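Local atomic coordinates of quinonprotein alcohol dehydrogenase-like protein (Bacteroides thetaiotaomicron VPI-5482, PDB entry 4R5O), a protein that is of unknown function but binds calcium ions and joins an immunoglobulin-like beta-sandwich domain to a seven-bladed beta-propeller. Residues 370-375 with 388-393; 204-208 with 256-260; 49-55 with 75-81; 285-290 with 301-305; 99-104 with 114-118. One frame throughout, in Å; residues are numbered along the deposited sequence.

Interaction 1 (370-375 with 388-393); sequences GVSITA and VTYTEE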
# COMPACT_ATOMS: atom_id res chain seq x y z
N GLY A 370 14.55 13.16 -20.22
CA GLY A 370 14.65 13.72 -18.88
C GLY A 370 13.56 13.30 -17.91
O GLY A 370 13.39 13.88 -16.83
N VAL A 371 12.80 12.24 -18.30
CA VAL A 371 11.71 11.62 -17.55
C VAL A 371 12.01 10.13 -17.46
O VAL A 371 12.28 9.47 -18.48
CB VAL A 371 10.32 11.90 -18.18
CG1 VAL A 371 9.21 11.42 -17.27
CG2 VAL A 371 10.12 13.38 -18.49
N SER A 372 12.01 9.60 -16.23
CA SER A 372 12.27 8.19 -16.02
C SER A 372 11.15 7.56 -15.20
O SER A 372 10.44 8.27 -14.48
CB SER A 372 13.63 7.98 -15.36
OG SER A 372 13.72 8.67 -14.12
N ILE A 373 10.97 6.22 -15.34
CA ILE A 373 9.97 5.43 -14.63
C ILE A 373 10.67 4.95 -13.37
O ILE A 373 11.70 4.29 -13.45
CB ILE A 373 9.39 4.31 -15.54
CG1 ILE A 373 8.66 4.98 -16.74
CG2 ILE A 373 8.44 3.37 -14.74
CD1 ILE A 373 8.23 4.12 -17.81
N THR A 374 10.16 5.37 -12.21
CA THR A 374 10.82 5.20 -10.92
C THR A 374 10.07 4.31 -9.91
O THR A 374 10.38 4.34 -8.72
CB THR A 374 11.00 6.59 -10.29
OG1 THR A 374 9.71 7.24 -10.22
CG2 THR A 374 11.99 7.47 -11.08
N ALA A 375 9.14 3.47 -10.38
CA ALA A 375 8.40 2.55 -9.53
C ALA A 375 7.93 1.38 -10.34
O ALA A 375 7.89 1.51 -11.57
CB ALA A 375 7.23 3.24 -8.87
N VAL A 388 1.73 3.93 -14.65
CA VAL A 388 3.15 4.21 -14.76
C VAL A 388 3.52 5.38 -13.86
O VAL A 388 2.86 6.42 -13.90
CB VAL A 388 3.48 4.52 -16.23
CG1 VAL A 388 4.97 4.68 -16.42
CG2 VAL A 388 2.96 3.43 -17.16
N THR A 389 4.60 5.22 -13.06
CA THR A 389 5.15 6.26 -12.17
C THR A 389 6.37 6.89 -12.84
O THR A 389 7.35 6.21 -13.10
CB THR A 389 5.48 5.68 -10.80
OG1 THR A 389 4.31 5.07 -10.24
CG2 THR A 389 6.04 6.70 -9.85
N TYR A 390 6.27 8.19 -13.14
CA TYR A 390 7.32 8.99 -13.75
C TYR A 390 7.92 9.99 -12.78
O TYR A 390 7.21 10.46 -11.88
CB TYR A 390 6.77 9.77 -14.96
CG TYR A 390 6.30 8.94 -16.12
CD1 TYR A 390 7.19 8.43 -17.05
CD2 TYR A 390 4.94 8.77 -16.36
CE1 TYR A 390 6.75 7.71 -18.16
CE2 TYR A 390 4.49 8.05 -17.46
CZ TYR A 390 5.40 7.52 -18.36
OH TYR A 390 4.97 6.81 -19.46
N THR A 391 9.22 10.36 -12.99
CA THR A 391 9.91 11.39 -12.22
C THR A 391 10.73 12.22 -13.19
O THR A 391 11.52 11.67 -13.96
CB THR A 391 10.76 10.83 -11.07
OG1 THR A 391 9.93 10.07 -10.18
CG2 THR A 391 11.48 11.91 -10.28
N GLU A 392 10.53 13.56 -13.14
CA GLU A 392 11.32 14.52 -13.91
C GLU A 392 12.62 14.67 -13.14
O GLU A 392 12.60 15.15 -12.00
CB GLU A 392 10.60 15.85 -14.16
CG GLU A 392 9.44 15.78 -15.16
CD GLU A 392 8.83 17.09 -15.61
OE1 GLU A 392 9.57 18.10 -15.71
OE2 GLU A 392 7.63 17.09 -15.97
N GLU A 393 13.71 14.14 -13.71
CA GLU A 393 15.06 14.05 -13.14
C GLU A 393 15.58 15.40 -12.62
O GLU A 393 16.09 15.47 -11.49
CB GLU A 393 16.04 13.50 -14.21
CG GLU A 393 15.64 12.16 -14.82
CD GLU A 393 16.49 11.61 -15.95
OE1 GLU A 393 17.43 12.31 -16.40
OE2 GLU A 393 16.20 10.48 -16.41
O HOH W 1 5.76 2.63 -12.77

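Interaction 2 (204-208 with 256-260); sequences GIRRI and LIAAK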
# COMPACT_ATOMS: atom_id res chain seq x y z
N GLY A 204 19.05 -12.69 6.10
CA GLY A 204 18.87 -14.13 5.92
C GLY A 204 17.40 -14.38 5.68
O GLY A 204 16.77 -13.60 4.96
N ILE A 205 16.82 -15.43 6.29
CA ILE A 205 15.40 -15.77 6.11
C ILE A 205 14.72 -15.93 7.46
O ILE A 205 15.16 -16.72 8.31
CB ILE A 205 15.18 -17.06 5.25
CG1 ILE A 205 15.96 -17.00 3.92
CG2 ILE A 205 13.67 -17.34 5.04
CD1 ILE A 205 16.07 -18.28 3.22
N ARG A 206 13.59 -15.23 7.62
CA ARG A 206 12.72 -15.30 8.79
C ARG A 206 11.33 -15.71 8.38
O ARG A 206 10.81 -15.15 7.43
CB ARG A 206 12.65 -13.95 9.53
CG ARG A 206 13.96 -13.42 9.99
CD ARG A 206 13.77 -11.96 10.24
NE ARG A 206 14.99 -11.31 10.72
CZ ARG A 206 15.28 -11.14 12.01
NH1 ARG A 206 14.45 -11.59 12.95
NH2 ARG A 206 16.40 -10.53 12.36
N ARG A 207 10.75 -16.69 9.09
CA ARG A 207 9.35 -17.07 8.87
C ARG A 207 8.52 -16.27 9.81
O ARG A 207 8.85 -16.22 10.98
CB ARG A 207 9.12 -18.58 9.06
CG ARG A 207 7.66 -19.00 8.81
CD ARG A 207 7.40 -20.47 9.04
NE ARG A 207 7.69 -20.88 10.42
CZ ARG A 207 8.77 -21.57 10.80
NH1 ARG A 207 9.66 -21.98 9.89
NH2 ARG A 207 8.95 -21.87 12.07
N ILE A 208 7.47 -15.64 9.32
CA ILE A 208 6.57 -14.87 10.19
C ILE A 208 5.17 -15.54 10.14
O ILE A 208 4.70 -15.95 9.07
CB ILE A 208 6.54 -13.34 9.82
CG1 ILE A 208 5.67 -12.52 10.84
CG2 ILE A 208 6.15 -13.06 8.34
CD1 ILE A 208 5.99 -11.06 10.95
N LEU A 256 10.39 -24.43 4.31
CA LEU A 256 10.40 -23.10 4.94
C LEU A 256 9.39 -23.00 6.07
O LEU A 256 9.69 -22.36 7.07
CB LEU A 256 10.09 -22.00 3.90
CG LEU A 256 11.16 -21.76 2.84
CD1 LEU A 256 10.63 -20.94 1.73
CD2 LEU A 256 12.36 -21.10 3.44
N ILE A 257 8.22 -23.64 5.93
CA ILE A 257 7.15 -23.63 6.94
C ILE A 257 7.57 -24.48 8.17
O ILE A 257 7.32 -24.05 9.30
CB ILE A 257 5.82 -24.13 6.33
CG1 ILE A 257 5.25 -23.06 5.37
CG2 ILE A 257 4.80 -24.48 7.42
CD1 ILE A 257 4.05 -23.45 4.55
N ALA A 258 8.24 -25.63 7.94
CA ALA A 258 8.63 -26.60 8.97
C ALA A 258 9.97 -26.29 9.67
O ALA A 258 10.21 -26.78 10.77
CB ALA A 258 8.76 -27.97 8.33
N ALA A 259 10.86 -25.54 9.01
CA ALA A 259 12.19 -25.21 9.50
C ALA A 259 12.16 -24.54 10.90
O ALA A 259 11.41 -23.59 11.13
CB ALA A 259 12.89 -24.28 8.52
N LYS A 260 13.00 -25.06 11.81
CA LYS A 260 13.17 -24.53 13.17
C LYS A 260 14.27 -23.46 13.14
O LYS A 260 14.98 -23.36 12.14
CB LYS A 260 13.51 -25.66 14.17
CG LYS A 260 12.43 -26.73 14.38
CD LYS A 260 12.99 -27.94 15.10
CE LYS A 260 12.04 -29.12 15.17
NZ LYS A 260 12.69 -30.36 15.70

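Interaction 3 (49-55 with 75-81); sequences TYSWLVN and ADLSCII. With ACT (acetate ion), chain H.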
# COMPACT_ATOMS: atom_id res chain seq x y z
N THR A 49 -19.64 26.32 28.49
CA THR A 49 -18.46 26.18 27.65
C THR A 49 -18.49 24.75 27.08
O THR A 49 -19.03 23.84 27.71
CB THR A 49 -17.16 26.51 28.42
OG1 THR A 49 -16.98 25.60 29.50
CG2 THR A 49 -17.11 27.95 28.90
N TYR A 50 -17.97 24.59 25.86
CA TYR A 50 -17.97 23.33 25.11
C TYR A 50 -16.56 22.81 24.86
O TYR A 50 -15.59 23.58 24.84
CB TYR A 50 -18.70 23.54 23.76
CG TYR A 50 -20.17 23.92 23.86
CD1 TYR A 50 -20.55 25.19 24.29
CD2 TYR A 50 -21.16 23.08 23.37
CE1 TYR A 50 -21.90 25.56 24.35
CE2 TYR A 50 -22.51 23.45 23.40
CZ TYR A 50 -22.87 24.70 23.88
OH TYR A 50 -24.20 25.07 23.91
N SER A 51 -16.45 21.49 24.63
CA SER A 51 -15.22 20.78 24.30
C SER A 51 -15.57 19.62 23.39
O SER A 51 -16.25 18.69 23.81
CB SER A 51 -14.48 20.33 25.55
OG SER A 51 -13.27 19.63 25.28
N TRP A 52 -15.17 19.73 22.13
CA TRP A 52 -15.44 18.72 21.11
C TRP A 52 -14.20 17.90 20.89
O TRP A 52 -13.19 18.43 20.44
CB TRP A 52 -15.91 19.39 19.80
CG TRP A 52 -17.22 20.11 19.92
CD1 TRP A 52 -17.41 21.40 20.30
CD2 TRP A 52 -18.52 19.56 19.68
NE1 TRP A 52 -18.76 21.71 20.27
CE2 TRP A 52 -19.46 20.59 19.91
CE3 TRP A 52 -18.99 18.30 19.26
CZ2 TRP A 52 -20.84 20.41 19.70
CZ3 TRP A 52 -20.36 18.11 19.10
CH2 TRP A 52 -21.27 19.17 19.30
N LEU A 53 -14.28 16.60 21.24
CA LEU A 53 -13.15 15.69 21.10
C LEU A 53 -13.36 14.77 19.93
O LEU A 53 -14.34 14.02 19.91
CB LEU A 53 -12.92 14.86 22.39
CG LEU A 53 -12.89 15.61 23.73
CD1 LEU A 53 -12.63 14.66 24.86
CD2 LEU A 53 -11.85 16.71 23.77
N VAL A 54 -12.45 14.84 18.96
CA VAL A 54 -12.39 13.98 17.77
C VAL A 54 -11.31 12.96 18.05
O VAL A 54 -10.16 13.34 18.29
CB VAL A 54 -12.19 14.76 16.46
CG1 VAL A 54 -12.09 13.80 15.27
CG2 VAL A 54 -13.31 15.78 16.25
N ASN A 55 -11.69 11.69 18.16
CA ASN A 55 -10.80 10.58 18.54
C ASN A 55 -10.00 10.94 19.83
O ASN A 55 -8.79 10.70 19.91
CB ASN A 55 -9.88 10.20 17.40
CG ASN A 55 -10.60 9.60 16.24
OD1 ASN A 55 -11.49 8.75 16.40
ND2 ASN A 55 -10.21 9.98 15.03
N ALA A 75 -14.31 8.31 12.85
CA ALA A 75 -13.92 8.99 14.08
C ALA A 75 -14.97 8.86 15.17
O ALA A 75 -16.15 8.70 14.88
CB ALA A 75 -13.68 10.47 13.80
N ASP A 76 -14.51 8.89 16.43
CA ASP A 76 -15.32 8.92 17.63
C ASP A 76 -15.48 10.37 18.01
O ASP A 76 -14.53 11.14 17.87
CB ASP A 76 -14.70 8.08 18.77
CG ASP A 76 -14.81 6.57 18.60
OD1 ASP A 76 -15.95 6.07 18.47
OD2 ASP A 76 -13.77 5.88 18.75
N LEU A 77 -16.68 10.78 18.41
CA LEU A 77 -16.90 12.17 18.76
C LEU A 77 -17.57 12.30 20.11
O LEU A 77 -18.61 11.67 20.37
CB LEU A 77 -17.74 12.86 17.68
CG LEU A 77 -18.15 14.32 17.87
CD1 LEU A 77 -16.95 15.26 17.85
CD2 LEU A 77 -19.07 14.70 16.82
N SER A 78 -16.97 13.12 20.98
CA SER A 78 -17.50 13.46 22.29
C SER A 78 -17.75 14.94 22.39
O SER A 78 -17.03 15.76 21.79
CB SER A 78 -16.58 13.01 23.42
OG SER A 78 -16.47 11.60 23.46
N CYS A 79 -18.78 15.28 23.15
CA CYS A 79 -19.12 16.66 23.40
C CYS A 79 -19.29 16.83 24.88
O CYS A 79 -20.21 16.25 25.47
CB CYS A 79 -20.36 17.08 22.63
SG CYS A 79 -20.87 18.77 22.95
N ILE A 80 -18.37 17.58 25.48
CA ILE A 80 -18.41 17.88 26.90
C ILE A 80 -18.89 19.31 27.04
O ILE A 80 -18.25 20.22 26.52
CB ILE A 80 -17.04 17.62 27.59
CG1 ILE A 80 -16.45 16.24 27.18
CG2 ILE A 80 -17.17 17.76 29.10
CD1 ILE A 80 -15.06 16.01 27.57
N ILE A 81 -20.05 19.51 27.68
CA ILE A 81 -20.61 20.84 27.93
C ILE A 81 -20.56 21.05 29.43
O ILE A 81 -21.09 20.23 30.19
CB ILE A 81 -22.02 21.05 27.33
CG1 ILE A 81 -22.10 20.47 25.90
CG2 ILE A 81 -22.43 22.53 27.42
CD1 ILE A 81 -23.43 20.41 25.31
C ACT H . -8.81 11.73 12.23
O ACT H . -8.41 11.04 13.19
OXT ACT H . -10.03 11.86 11.86
CH3 ACT H . -7.72 12.49 11.44

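Interaction 4 (285-290 with 301-305); sequences DGNVYT and VKIKN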
# COMPACT_ATOMS: atom_id res chain seq x y z
N ASP A 285 -0.57 -17.53 -19.50
CA ASP A 285 -0.27 -18.91 -19.91
C ASP A 285 -0.07 -19.85 -18.68
O ASP A 285 0.14 -21.05 -18.87
CB ASP A 285 0.98 -18.93 -20.80
CG ASP A 285 2.28 -18.51 -20.15
OD1 ASP A 285 2.25 -18.01 -19.02
OD2 ASP A 285 3.33 -18.68 -20.79
N GLY A 286 -0.10 -19.28 -17.47
CA GLY A 286 0.05 -19.98 -16.20
C GLY A 286 1.49 -20.17 -15.78
O GLY A 286 1.76 -20.86 -14.80
N ASN A 287 2.42 -19.55 -16.53
CA ASN A 287 3.85 -19.64 -16.28
C ASN A 287 4.37 -18.37 -15.60
O ASN A 287 3.70 -17.34 -15.61
CB ASN A 287 4.63 -19.90 -17.58
CG ASN A 287 4.42 -21.30 -18.13
OD1 ASN A 287 4.23 -21.49 -19.32
ND2 ASN A 287 4.34 -22.29 -17.26
N VAL A 288 5.55 -18.49 -14.96
CA VAL A 288 6.20 -17.38 -14.26
C VAL A 288 7.29 -16.87 -15.15
O VAL A 288 8.04 -17.66 -15.72
CB VAL A 288 6.69 -17.77 -12.85
CG1 VAL A 288 7.70 -16.78 -12.29
CG2 VAL A 288 5.49 -17.91 -11.92
N TYR A 289 7.37 -15.55 -15.26
CA TYR A 289 8.36 -14.86 -16.07
C TYR A 289 9.20 -13.93 -15.25
O TYR A 289 8.69 -13.24 -14.37
CB TYR A 289 7.67 -14.04 -17.18
CG TYR A 289 7.06 -14.88 -18.28
CD1 TYR A 289 5.85 -15.53 -18.09
CD2 TYR A 289 7.62 -14.90 -19.55
CE1 TYR A 289 5.26 -16.28 -19.11
CE2 TYR A 289 7.04 -15.64 -20.58
CZ TYR A 289 5.86 -16.32 -20.36
OH TYR A 289 5.27 -17.01 -21.38
N THR A 290 10.47 -13.86 -15.57
CA THR A 290 11.41 -12.91 -15.00
C THR A 290 12.36 -12.51 -16.13
O THR A 290 12.13 -12.89 -17.26
CB THR A 290 12.10 -13.47 -13.74
OG1 THR A 290 12.77 -12.40 -13.06
CG2 THR A 290 13.06 -14.64 -14.03
N VAL A 301 12.54 -14.58 -19.49
CA VAL A 301 12.63 -15.99 -19.17
C VAL A 301 11.27 -16.53 -18.71
O VAL A 301 10.70 -16.03 -17.76
CB VAL A 301 13.72 -16.27 -18.10
CG1 VAL A 301 13.78 -17.75 -17.74
CG2 VAL A 301 15.09 -15.80 -18.59
N LYS A 302 10.78 -17.56 -19.38
CA LYS A 302 9.58 -18.32 -19.04
C LYS A 302 10.00 -19.45 -18.13
O LYS A 302 10.91 -20.19 -18.48
CB LYS A 302 8.92 -18.82 -20.33
CG LYS A 302 7.72 -19.73 -20.21
CD LYS A 302 7.38 -20.14 -21.63
CE LYS A 302 6.13 -20.93 -21.86
NZ LYS A 302 5.91 -21.20 -23.30
N ILE A 303 9.38 -19.55 -16.94
CA ILE A 303 9.71 -20.61 -15.99
C ILE A 303 8.51 -21.53 -16.00
O ILE A 303 7.43 -21.14 -15.55
CB ILE A 303 10.10 -20.11 -14.56
CG1 ILE A 303 11.10 -18.90 -14.62
CG2 ILE A 303 10.62 -21.27 -13.69
CD1 ILE A 303 11.40 -18.10 -13.25
N LYS A 304 8.66 -22.73 -16.59
CA LYS A 304 7.52 -23.62 -16.68
C LYS A 304 7.35 -24.35 -15.32
O LYS A 304 8.21 -24.24 -14.45
CB LYS A 304 7.67 -24.58 -17.86
CG LYS A 304 7.85 -23.91 -19.23
CD LYS A 304 8.04 -24.98 -20.31
CE LYS A 304 8.28 -24.46 -21.69
NZ LYS A 304 8.39 -25.57 -22.67
N ASN A 305 6.20 -25.05 -15.15
CA ASN A 305 5.83 -25.83 -13.96
C ASN A 305 6.94 -26.82 -13.53
O ASN A 305 7.10 -27.08 -12.33
CB ASN A 305 4.53 -26.63 -14.21
CG ASN A 305 3.27 -25.80 -14.53
OD1 ASN A 305 3.28 -24.56 -14.66
ND2 ASN A 305 2.15 -26.51 -14.68

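Interaction 5 (99-104 with 114-118); sequences NFSKGF and FYDTE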
# COMPACT_ATOMS: atom_id res chain seq x y z
N ASN A 99 -16.04 4.43 -1.29
CA ASN A 99 -15.87 3.14 -1.93
C ASN A 99 -14.47 3.08 -2.52
O ASN A 99 -14.16 3.77 -3.51
CB ASN A 99 -16.98 2.95 -2.99
CG ASN A 99 -17.04 1.59 -3.66
OD1 ASN A 99 -16.25 0.68 -3.43
ND2 ASN A 99 -18.02 1.43 -4.51
N PHE A 100 -13.60 2.28 -1.89
CA PHE A 100 -12.20 2.18 -2.30
C PHE A 100 -12.03 1.25 -3.52
O PHE A 100 -10.90 1.01 -3.95
CB PHE A 100 -11.31 1.72 -1.15
CG PHE A 100 -10.96 2.79 -0.12
CD1 PHE A 100 -10.64 4.09 -0.53
CD2 PHE A 100 -10.76 2.45 1.21
CE1 PHE A 100 -10.21 5.05 0.40
CE2 PHE A 100 -10.31 3.40 2.13
CZ PHE A 100 -10.04 4.69 1.72
N SER A 101 -13.14 0.82 -4.14
CA SER A 101 -13.15 0.04 -5.37
C SER A 101 -13.11 0.97 -6.60
O SER A 101 -12.75 0.53 -7.69
CB SER A 101 -14.39 -0.85 -5.43
OG SER A 101 -14.47 -1.66 -4.27
N LYS A 102 -13.48 2.24 -6.41
CA LYS A 102 -13.62 3.28 -7.44
C LYS A 102 -12.30 4.03 -7.71
O LYS A 102 -12.30 5.25 -7.90
CB LYS A 102 -14.72 4.28 -7.01
CG LYS A 102 -16.10 3.64 -6.87
CD LYS A 102 -16.59 2.98 -8.16
CE LYS A 102 -17.87 2.21 -7.97
NZ LYS A 102 -18.32 1.56 -9.23
N GLY A 103 -11.21 3.28 -7.82
CA GLY A 103 -9.87 3.81 -8.08
C GLY A 103 -8.76 2.93 -7.55
O GLY A 103 -8.87 1.70 -7.60
N PHE A 104 -7.68 3.54 -7.03
CA PHE A 104 -6.55 2.76 -6.47
C PHE A 104 -5.85 3.49 -5.33
O PHE A 104 -5.85 4.72 -5.31
CB PHE A 104 -5.50 2.44 -7.57
CG PHE A 104 -4.94 3.66 -8.26
CD1 PHE A 104 -3.88 4.37 -7.71
CD2 PHE A 104 -5.47 4.10 -9.47
CE1 PHE A 104 -3.37 5.51 -8.35
CE2 PHE A 104 -4.97 5.23 -10.11
CZ PHE A 104 -3.91 5.92 -9.55
N PHE A 114 -5.45 7.68 -1.62
CA PHE A 114 -6.38 7.07 -2.57
C PHE A 114 -6.72 8.02 -3.71
O PHE A 114 -7.06 9.17 -3.47
CB PHE A 114 -7.68 6.62 -1.89
CG PHE A 114 -8.67 5.94 -2.82
CD1 PHE A 114 -8.49 4.61 -3.20
CD2 PHE A 114 -9.81 6.60 -3.26
CE1 PHE A 114 -9.43 3.97 -4.01
CE2 PHE A 114 -10.73 5.96 -4.10
CZ PHE A 114 -10.52 4.66 -4.49
N TYR A 115 -6.68 7.51 -4.95
CA TYR A 115 -7.06 8.25 -6.13
C TYR A 115 -8.31 7.62 -6.76
O TYR A 115 -8.29 6.46 -7.17
CB TYR A 115 -5.92 8.35 -7.16
CG TYR A 115 -6.30 9.09 -8.42
CD1 TYR A 115 -6.40 10.48 -8.44
CD2 TYR A 115 -6.57 8.40 -9.60
CE1 TYR A 115 -6.75 11.17 -9.60
CE2 TYR A 115 -6.89 9.08 -10.78
CZ TYR A 115 -6.98 10.46 -10.77
OH TYR A 115 -7.28 11.11 -11.94
N ASP A 116 -9.39 8.41 -6.84
CA ASP A 116 -10.67 8.00 -7.43
C ASP A 116 -10.62 8.23 -8.95
O ASP A 116 -10.55 9.37 -9.41
CB ASP A 116 -11.79 8.80 -6.76
CG ASP A 116 -13.20 8.26 -6.97
OD1 ASP A 116 -13.54 7.93 -8.12
OD2 ASP A 116 -13.98 8.25 -5.98
N THR A 117 -10.66 7.13 -9.75
CA THR A 117 -10.62 7.22 -11.22
C THR A 117 -11.96 7.75 -11.79
O THR A 117 -12.01 8.10 -12.98
CB THR A 117 -10.27 5.87 -11.86
OG1 THR A 117 -11.18 4.88 -11.38
CG2 THR A 117 -8.84 5.44 -11.60
N GLU A 118 -13.03 7.83 -10.97
CA GLU A 118 -14.33 8.34 -11.41
C GLU A 118 -14.42 9.84 -11.16
O GLU A 118 -14.83 10.57 -12.07
CB GLU A 118 -15.50 7.60 -10.73
CG GLU A 118 -15.77 6.23 -11.31
CD GLU A 118 -17.00 5.51 -10.78
OE1 GLU A 118 -17.53 5.91 -9.72
OE2 GLU A 118 -17.41 4.52 -11.42
O HOH W 2 -14.62 7.19 -3.07

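Interaction 1 (370-375 with 388-393)
Val388 puts its CG1 methyl against the end of Ile373, with CD1 3.6 Å from Val388 CG1, and Ile349 of strand 349-353 packs on both. Thr389 turns to the other face, its CB 3.6 Å from the CB of Ala375. Its carbonyl O takes the N-H of Thr374, and its own N-H reaches a water that bridges to Ala375 O. Tyr390 returns to the apolar face, where CD1 lies 3.6 Å from Val371 CG1 and CE1 the same 3.6 Å from Ile373 CG1. In Ile373, CG1 is anti to the carbonyl carbon (chi1 -62°), which lays it alongside that ring, and the extended chi2 of 171° carries CD1 on to Val388. Swapping Ile373 for an alanine would probably leave Val388 CG1 and Tyr390 CE1 without the carbons packed on them. The phenol oxygen of Tyr390 bonds to Tyr403 OH. These two strands, 371-379 and 386-392, form an antiparallel hairpin at one side of a four-stranded sheet, the build of a propeller blade. Thr391 pairs with Ser372 through two backbone bonds, and its OG1 sits 2.8 Å from Thr374 OG1, the two side chains crossing at about a right angle; Ser398 OG is a second partner of Thr391 OG1. Glu392 runs beside Val371, its CG 4.2 Å from Val371 CG2. Finally Glu393 N donates to Gly370 O at 3.1 Å, while its side chain is poorly ordered.

Interaction 2 (204-208 with 256-260)
Arg207 reaches from strand 204-209 to the carbonyl oxygens at the C-terminal end of helix 253-258, tying two sheets of the propeller together: the strand is the third in its four-stranded antiparallel sheet, and the helix directly follows strand 246-252 of the next sheet along the chain. The arginine leaves the strand with CG opposite the backbone N (chi1 -179°), stays extended through chi2, and bends at chi3 (60°), which turns the guanidinium edge onto the helix end. There NH1 serves two acceptors lying close to the guanidinium plane, Leu256 O at 2.8 Å and Ala259 O. The oxygen of Ile257 instead stands over one face of the group, 3.2 Å from NH1 at too poor an angle to bond. Three carbonyl oxygens at the helix end would probably stabilise the positive charge. A leucine in place of Arg207 would probably leave Leu256 O and Ala259 O without this donor and remove the polar tie between strand and helix. Leu256 adds the apolar part: its CD2 comes 4.3 Å from Ile205 CG2, a loose touch, and Tyr251 packs on both residues. Ile257 CB is directed away from the strand, and its side chain touches Tyr197, as does Arg207. Ala259 O is met by NH1 in its carbonyl plane, on a lone pair, at 2.7 Å, and more weakly by NH2 at 3.1 Å.

Interaction 3 (49-55 with 75-81)
Cys79 lays its sulfur over the six-membered ring of Trp52, SG 3.6 Å from the centroid and 12° off the normal, a sulfur-aromatic contact. Having SG anti to the backbone N (chi1 178°) brings it there, and the CB of Cys79 rests on the same face. Leu77 CD1 meets the indole at its edge, 3.9 Å from Trp52 CE3. One step along, Ile81 covers a face of the Tyr50 ring: its CG2 stands 4.1 Å from the centroid, almost on the normal, while its CD1 approaches Tyr50 CE2. At the far end Val54 packs CG2 on Leu77 CD1 and CG1 on Ala75 CB. These residues form the inward-looking side of two adjacent antiparallel strands in the immunoglobulin-like sandwich, the PKD-like domain; Ile38 of strand 35-38 comes against Trp52 and Leu77, and the indole NE1 is held by Glu62 O. The reverse face is mixed, with Leu53 CD1 against Ile80 CD1 at 3.9 Å and the hydroxyls of Ser51 and Ser78 bonded to Glu58 and Ser91. Backbone bonds pair Leu53 with Ser78 and Ser51 with Ile80; Ser51 N to Ile80 O is weak. Where the strand ends, Asn55 N donates to Asp76 O, and Asn55 OD1 takes the N-H of Asp76 at 3.0 Å, from above the amide carbonyl plane. Asn55 ND2 bonds weakly, at 2.8 Å, to O of an acetate probably left from crystallisation.

Interaction 4 (285-290 with 301-305)
Tyr289 and Lys302 sit opposite each other on neighbouring strands, and the lysine lies against one face of the phenol ring: its CA is 4.2 Å from the Tyr289 centroid, 20° off the normal, a CH-pi contact offset toward the rim. CB of Lys302 comes 3.7 Å from Tyr289 CE2, and the fully extended chain runs beside the ring toward the hydroxyl, an approach set by CG standing anti to the backbone N (chi1 175°). At the edge of the ring, near its plane, is the carboxyl carbon of Asp285, whose OD2 accepts the Tyr289 hydroxyl proton at 2.6 Å from above the carboxylate plane. OD1 of the same group takes the N-H of Asn287 at 2.9 Å, closing an Asx turn just before the strand. Both strands belong to the hairpin 288-294 and 297-303, the two middle strands of a propeller sheet. Across the other face Ile303 CD1 fits between Val288 CG1, 4.0 Å away, and Thr290 CG2, with Ile272 packing on Thr290 and Ile303. Backbone bonds pair Val288 with Ile303, of which Val288 N to Ile303 O is weak, and Thr290 with Val301. Lys302 NZ stays 4.4 Å from Asp285 OD2, too far for a salt bridge, and makes a long, weak ion pair with Glu310. With two N-H or O-H donors and a lysine nearby, the Asp285 carboxylate would probably stay ionised, and its two bonds restrain both the turn and the phenol ring.

Interaction 5 (99-104 with 114-118)
Phe100 turns its ring edge onto the face of Phe114 in an edge-to-face pair, centroids 4.8 Å apart and planes at 56°. The touching atom is Phe100 CD1, which lies over the centre of the Phe114 ring, 3.5 Å from Phe114 CD1. Phe114 gets there because its CG stands anti to the backbone N (chi1 -178°), which tucks the ring under the turn of residues 99-102. Phe105 meets both rings edge-to-face. A second aromatic contact lies on the opposite side of the hairpin: Tyr115 CB rests over a face of Phe104, 4.2 Å from its centroid, and the two rings meet obliquely, with Val413 packing on both.

Backbone bonds hold strands 103-108 and 111-116 as an antiparallel hairpin, the two middle strands of a four-stranded propeller sheet with 121-123 and 422-424 at its edges. Phe104 and Tyr115 exchange two, Tyr115 N to Phe104 O being nearly straight at 177°. Thr117 N to Lys102 O is weak. Gly103 has backbone angles unsuited to a side chain, and a CB there would run into Tyr115 O.

Of the polar side chains, Asp116 OD1 accepts from Glu118 N at 2.9 Å in an Asx turn and from Lys119 N, while OD2 takes a proton from a water 3.2 Å away. The Tyr115 hydroxyl, bonded to His411 ND1, belongs to a side chain about 5 Å from a bound calcium ion. Lys102 NZ and Glu118 OE2 form a long salt bridge, 3.8 Å. The aromatic part is buried and fixed by shape, whereas this long charged pair lies nearer the solvent and probably adds little.

Interactions 1, 4 and 5 are built alike, each joining the two strands of a hairpin in a separate propeller sheet; interaction 5 is the buried one, rich in phenylalanine, while 1 and 4 set an apolar face against a more polar one. Interaction 2 differs in kind: a strand meets the helix that follows the next sheet, mainly through one arginine. That next sheet also supplies Ile272, which packs on interaction 4. Interaction 3 belongs to the other domain, pairing sheet neighbours not consecutive in sequence round Trp52 and Cys79. None touch: interactions 1 and 5 come nearest, about 8 Å between nearest atoms, whereas the centres of 3 and 4 are 57 Å apart.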